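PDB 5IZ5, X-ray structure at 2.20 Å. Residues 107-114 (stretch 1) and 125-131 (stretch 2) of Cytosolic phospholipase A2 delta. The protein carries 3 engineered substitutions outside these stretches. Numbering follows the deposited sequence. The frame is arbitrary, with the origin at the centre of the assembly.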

ATOM      1  N   ILE B 107       1.623  12.573 -30.673  1.00 74.88           N
ATOM      2  CA  ILE B 107       0.517  11.646 -30.851  1.00 75.09           C
ATOM      3  C   ILE B 107      -0.654  12.398 -31.478  1.00 75.34           C
ATOM      4  O   ILE B 107      -1.007  13.485 -31.026  1.00 75.31           O
ATOM      5  N   CYS B 108      -1.225  11.846 -32.545  1.00 77.67           N
ATOM      6  CA  CYS B 108      -2.410  12.447 -33.164  1.00 80.12           C
ATOM      7  C   CYS B 108      -3.675  11.609 -33.006  1.00 80.54           C
ATOM      8  O   CYS B 108      -4.752  12.056 -33.384  1.00 80.93           O
ATOM      9  N   PHE B 109      -3.553  10.409 -32.438  1.00 79.30           N
ATOM     10  CA  PHE B 109      -4.695   9.516 -32.276  1.00 75.25           C
ATOM     11  C   PHE B 109      -4.377   8.424 -31.256  1.00 72.98           C
ATOM     12  O   PHE B 109      -3.275   7.875 -31.257  1.00 71.12           O
ATOM     13  N   LYS B 110      -5.345   8.111 -30.397  1.00 68.87           N
ATOM     14  CA  LYS B 110      -5.199   7.062 -29.394  1.00 65.83           C
ATOM     15  C   LYS B 110      -6.563   6.489 -29.045  1.00 63.80           C
ATOM     16  O   LYS B 110      -7.495   7.233 -28.733  1.00 61.60           O
ATOM     17  N   VAL B 111      -6.670   5.167 -29.118  1.00 61.93           N
ATOM     18  CA  VAL B 111      -7.833   4.457 -28.608  1.00 62.43           C
ATOM     19  C   VAL B 111      -7.412   3.253 -27.764  1.00 61.50           C
ATOM     20  O   VAL B 111      -6.399   2.613 -28.047  1.00 59.79           O
ATOM     21  N   LEU B 112      -8.184   2.977 -26.713  1.00 60.04           N
ATOM     22  CA  LEU B 112      -8.012   1.774 -25.902  1.00 60.26           C
ATOM     23  C   LEU B 112      -9.202   0.885 -26.176  1.00 60.17           C
ATOM     24  O   LEU B 112     -10.345   1.342 -26.112  1.00 62.04           O
ATOM     25  N   TYR B 113      -8.926  -0.384 -26.468  1.00 59.10           N
ATOM     26  CA  TYR B 113      -9.942  -1.309 -26.923  1.00 57.82           C
ATOM     27  C   TYR B 113      -9.891  -2.631 -26.166  1.00 57.46           C
ATOM     28  O   TYR B 113      -8.884  -3.341 -26.191  1.00 54.45           O
ATOM     29  N   ASP B 114     -10.991  -2.941 -25.489  1.00 56.24           N
ATOM     30  CA  ASP B 114     -11.167  -4.217 -24.819  1.00 57.68           C
ATOM     31  C   ASP B 114     -11.491  -5.250 -25.886  1.00 58.65           C
ATOM     32  O   ASP B 114     -12.581  -5.244 -26.446  1.00 62.13           O
ATOM     33  N   ARG B 125     -15.006  -5.928 -38.049  1.00 91.94           N
ATOM     34  CA  ARG B 125     -14.526  -4.680 -38.642  1.00 91.58           C
ATOM     35  C   ARG B 125     -14.881  -3.516 -37.738  1.00 88.79           C
ATOM     36  O   ARG B 125     -16.022  -3.389 -37.296  1.00 87.18           O
ATOM     37  N   LYS B 126     -13.885  -2.679 -37.457  1.00 87.74           N
ATOM     38  CA  LYS B 126     -14.033  -1.580 -36.515  1.00 86.84           C
ATOM     39  C   LYS B 126     -13.534  -0.268 -37.122  1.00 86.30           C
ATOM     40  O   LYS B 126     -12.491  -0.231 -37.777  1.00 86.11           O
ATOM     41  N   THR B 127     -14.308   0.797 -36.921  1.00 85.20           N
ATOM     42  CA  THR B 127     -13.869   2.154 -37.216  1.00 85.14           C
ATOM     43  C   THR B 127     -13.870   2.913 -35.898  1.00 85.47           C
ATOM     44  O   THR B 127     -14.925   3.122 -35.302  1.00 86.82           O
ATOM     45  N   PHE B 128     -12.686   3.314 -35.445  1.00 84.72           N
ATOM     46  CA  PHE B 128     -12.540   3.995 -34.162  1.00 84.69           C
ATOM     47  C   PHE B 128     -12.557   5.508 -34.355  1.00 84.45           C
ATOM     48  O   PHE B 128     -11.875   6.020 -35.246  1.00 85.51           O
ATOM     49  N   SER B 129     -13.316   6.206 -33.508  1.00 86.82           N
ATOM     50  CA  SER B 129     -13.475   7.664 -33.581  1.00 93.24           C
ATOM     51  C   SER B 129     -13.019   8.308 -32.292  1.00 96.67           C
ATOM     52  O   SER B 129     -13.270   7.770 -31.224  1.00 96.15           O
ATOM     53  N   GLN B 130     -12.412   9.490 -32.397  1.00102.40           N
ATOM     54  CA  GLN B 130     -11.788  10.154 -31.254  1.00106.32           C
ATOM     55  C   GLN B 130     -12.788  10.780 -30.285  1.00109.45           C
ATOM     56  O   GLN B 130     -12.845  10.420 -29.103  1.00107.61           O
ATOM     57  N   SER B 131     -13.562  11.726 -30.805  1.00111.82           N
ATOM     58  CA  SER B 131     -14.424  12.572 -29.990  1.00112.16           C
ATOM     59  C   SER B 131     -15.829  12.543 -30.596  1.00112.46           C
ATOM     60  O   SER B 131     -15.994  12.111 -31.743  1.00111.61           O
TER

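The two stretches meet mainly through side chains, in a small, largely aromatic and apolar contact centred on Phe-128, with no hydrogen bond crossing between them. The strand axes come no closer than 8.1 Å and their N-to-C directions differ by 120°. Across the stretches, Phe-109 CA and Gln-130 CA are 7.2 Å apart, and Val-111 CA and Phe-128 CA are 7.3 Å apart. That spacing is too wide for the ladder of a shared sheet and leaves room for side chains between the backbones. The contact buries 398 Å², both sides summed.

Phe-128 gives up the largest area, 97 Å². Its CA-to-CB bond points toward stretch 1, and chi1 of -66° (m) with chi2 of -73° places the ring against both Val-111 and Tyr-113, the first over a face and the second at its edge. Val-111, also directed toward the other stretch and in the p rotamer, lies over one face of this ring: its CG1 is 4.3 Å from the Phe-128 ring centroid and 20° off the normal, the geometry of a CH-pi contact. The closest atoms of this pair are Val-111 CG2 and Phe-128 CD1, at 3.8 Å.

Tyr-113 (chi1 -177°, t) meets the same ring differently. The centroids are 5.1 Å apart and the planes are inclined at 68°, so the edge of Phe-128 is turned to the face of Tyr-113; Tyr-113 CD1 and Phe-128 CE1 approach to 3.7 Å. Lys-126, with chi1 and chi2 both m and its CA-to-CB bond toward stretch 1, reaches the tyrosine hydroxyl, its CE 3.9 Å from Tyr-113 OH, a van der Waals approach of a methylene carbon to an oxygen. The Tyr-113 hydroxyl and Lys-126 NZ both find hydrogen bonds elsewhere in the structure.

At the other end, Phe-109 starts sideways, but in the t rotamer (chi1 -168°) the end of its side chain comes nearer to stretch 2. Phe-109 CZ lies 4.1 Å from Phe-128 CB and 3.5 Å from Phe-128 O, the carbonyl oxygen sitting near the ring plane at its edge. Gln-130 also leaves its backbone sideways, and chi1 of -152° (t) followed by chi2 of 76° (p) brings its amide in. Gln-130 OE1 sits over one face of the Phe-109 ring, only 3.0 Å from Phe-109 CE1, a tight approach. Gln-130 NE2 comes within 3.4 Å of Lys-110 N, but both are donors, so proximity here does not make a hydrogen bond. Lys-110 and Leu-112 point away, consistent with the alternation of a strand that presents Val-111 and Tyr-113 to its partner.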

ATOM      1  CB  ILE B 107       0.118  10.992 -29.504  1.00 72.29           C
ATOM      2  CG1 ILE B 107      -0.753   9.761 -29.744  1.00 71.08           C
ATOM      3  CG2 ILE B 107      -0.581  11.981 -28.572  1.00 72.50           C
ATOM      4  CD1 ILE B 107      -0.812   8.835 -28.552  1.00 71.49           C
ATOM      5  CB  CYS B 108      -2.164  12.769 -34.646  1.00 82.98           C
ATOM      6  SG  CYS B 108      -1.234  11.546 -35.596  1.00 89.43           S
ATOM      7  CB  PHE B 109      -5.062   8.882 -33.617  1.00 75.91           C
ATOM      8  CG  PHE B 109      -6.385   8.171 -33.617  1.00 76.66           C
ATOM      9  CD1 PHE B 109      -7.542   8.830 -34.015  1.00 76.65           C
ATOM     10  CD2 PHE B 109      -6.473   6.836 -33.236  1.00 77.05           C
ATOM     11  CE1 PHE B 109      -8.766   8.176 -34.025  1.00 75.93           C
ATOM     12  CE2 PHE B 109      -7.692   6.178 -33.243  1.00 76.59           C
ATOM     13  CZ  PHE B 109      -8.839   6.848 -33.635  1.00 75.23           C
ATOM     14  CB  LYS B 110      -4.525   7.600 -28.130  1.00 64.69           C
ATOM     15  CG  LYS B 110      -4.428   6.586 -26.997  1.00 64.66           C
ATOM     16  CD  LYS B 110      -3.299   6.916 -26.031  1.00 65.94           C
ATOM     17  CE  LYS B 110      -3.489   6.227 -24.689  1.00 67.41           C
ATOM     18  NZ  LYS B 110      -2.241   6.219 -23.874  1.00 69.55           N
ATOM     19  CB  VAL B 111      -8.776   4.014 -29.748  1.00 63.71           C
ATOM     20  CG1 VAL B 111      -8.114   2.988 -30.656  1.00 64.64           C
ATOM     21  CG2 VAL B 111     -10.070   3.448 -29.186  1.00 65.56           C
ATOM     22  CB  LEU B 112      -7.942   2.098 -24.409  1.00 59.77           C
ATOM     23  CG  LEU B 112      -6.623   2.510 -23.790  1.00 61.29           C
ATOM     24  CD1 LEU B 112      -5.767   3.270 -24.766  1.00 62.49           C
ATOM     25  CD2 LEU B 112      -6.847   3.322 -22.521  1.00 62.72           C
ATOM     26  CB  TYR B 113      -9.751  -1.562 -28.411  1.00 59.95           C
ATOM     27  CG  TYR B 113     -10.784  -2.457 -29.026  1.00 61.23           C
ATOM     28  CD1 TYR B 113     -12.139  -2.166 -28.914  1.00 61.99           C
ATOM     29  CD2 TYR B 113     -10.407  -3.588 -29.742  1.00 62.60           C
ATOM     30  CE1 TYR B 113     -13.091  -2.986 -29.485  1.00 62.89           C
ATOM     31  CE2 TYR B 113     -11.349  -4.411 -30.317  1.00 63.81           C
ATOM     32  CZ  TYR B 113     -12.688  -4.108 -30.188  1.00 63.66           C
ATOM     33  OH  TYR B 113     -13.617  -4.932 -30.768  1.00 65.13           O
ATOM     34  CB  ASP B 114     -12.303  -4.099 -23.799  1.00 58.01           C
ATOM     35  CG  ASP B 114     -12.490  -5.353 -22.963  1.00 57.64           C
ATOM     36  OD1 ASP B 114     -13.037  -5.220 -21.853  1.00 56.92           O
ATOM     37  OD2 ASP B 114     -12.116  -6.463 -23.401  1.00 57.18           O
ATOM     38  CB  ARG B 125     -15.092  -4.479 -40.051  1.00 94.46           C
ATOM     39  CG  ARG B 125     -14.258  -5.157 -41.127  1.00 96.83           C
ATOM     40  CD  ARG B 125     -14.995  -5.283 -42.443  1.00 97.96           C
ATOM     41  NE  ARG B 125     -14.288  -6.194 -43.350  1.00101.07           N
ATOM     42  CZ  ARG B 125     -14.872  -6.992 -44.243  1.00102.59           C
ATOM     43  NH1 ARG B 125     -16.196  -7.034 -44.359  1.00103.23           N
ATOM     44  NH2 ARG B 125     -14.124  -7.772 -45.021  1.00102.20           N
ATOM     45  CB  LYS B 126     -13.262  -1.900 -35.229  1.00 87.78           C
ATOM     46  CG  LYS B 126     -14.083  -2.630 -34.172  1.00 87.21           C
ATOM     47  CD  LYS B 126     -14.764  -1.635 -33.247  1.00 87.05           C
ATOM     48  CE  LYS B 126     -15.892  -2.275 -32.466  1.00 88.30           C
ATOM     49  NZ  LYS B 126     -16.296  -1.437 -31.306  1.00 89.19           N
ATOM     50  CB  THR B 127     -14.790   2.852 -38.239  1.00 84.96           C
ATOM     51  OG1 THR B 127     -14.689   2.183 -39.499  1.00 84.58           O
ATOM     52  CG2 THR B 127     -14.399   4.327 -38.430  1.00 85.54           C
ATOM     53  CB  PHE B 128     -11.235   3.572 -33.491  1.00 84.16           C
ATOM     54  CG  PHE B 128     -11.195   2.118 -33.087  1.00 81.99           C
ATOM     55  CD1 PHE B 128     -11.936   1.669 -32.005  1.00 80.63           C
ATOM     56  CD2 PHE B 128     -10.400   1.206 -33.772  1.00 80.61           C
ATOM     57  CE1 PHE B 128     -11.900   0.337 -31.619  1.00 80.63           C
ATOM     58  CE2 PHE B 128     -10.357  -0.129 -33.391  1.00 81.54           C
ATOM     59  CZ  PHE B 128     -11.108  -0.565 -32.312  1.00 80.74           C
ATOM     60  CB  SER B 129     -14.932   8.059 -33.798  1.00 94.00           C
ATOM     61  OG  SER B 129     -15.168   9.378 -33.323  1.00 94.49           O
ATOM     62  CB  GLN B 130     -10.850  11.257 -31.756  1.00106.10           C
ATOM     63  CG  GLN B 130      -9.676  11.559 -30.825  1.00106.41           C
ATOM     64  CD  GLN B 130      -8.596  10.503 -30.905  1.00106.74           C
ATOM     65  OE1 GLN B 130      -8.860   9.383 -31.322  1.00105.28           O
ATOM     66  NE2 GLN B 130      -7.373  10.859 -30.515  1.00106.22           N
ATOM     67  CB  SER B 131     -13.846  14.007 -29.908  1.00112.12           C
ATOM     68  OG  SER B 131     -14.592  14.956 -30.659  1.00112.02           O
TER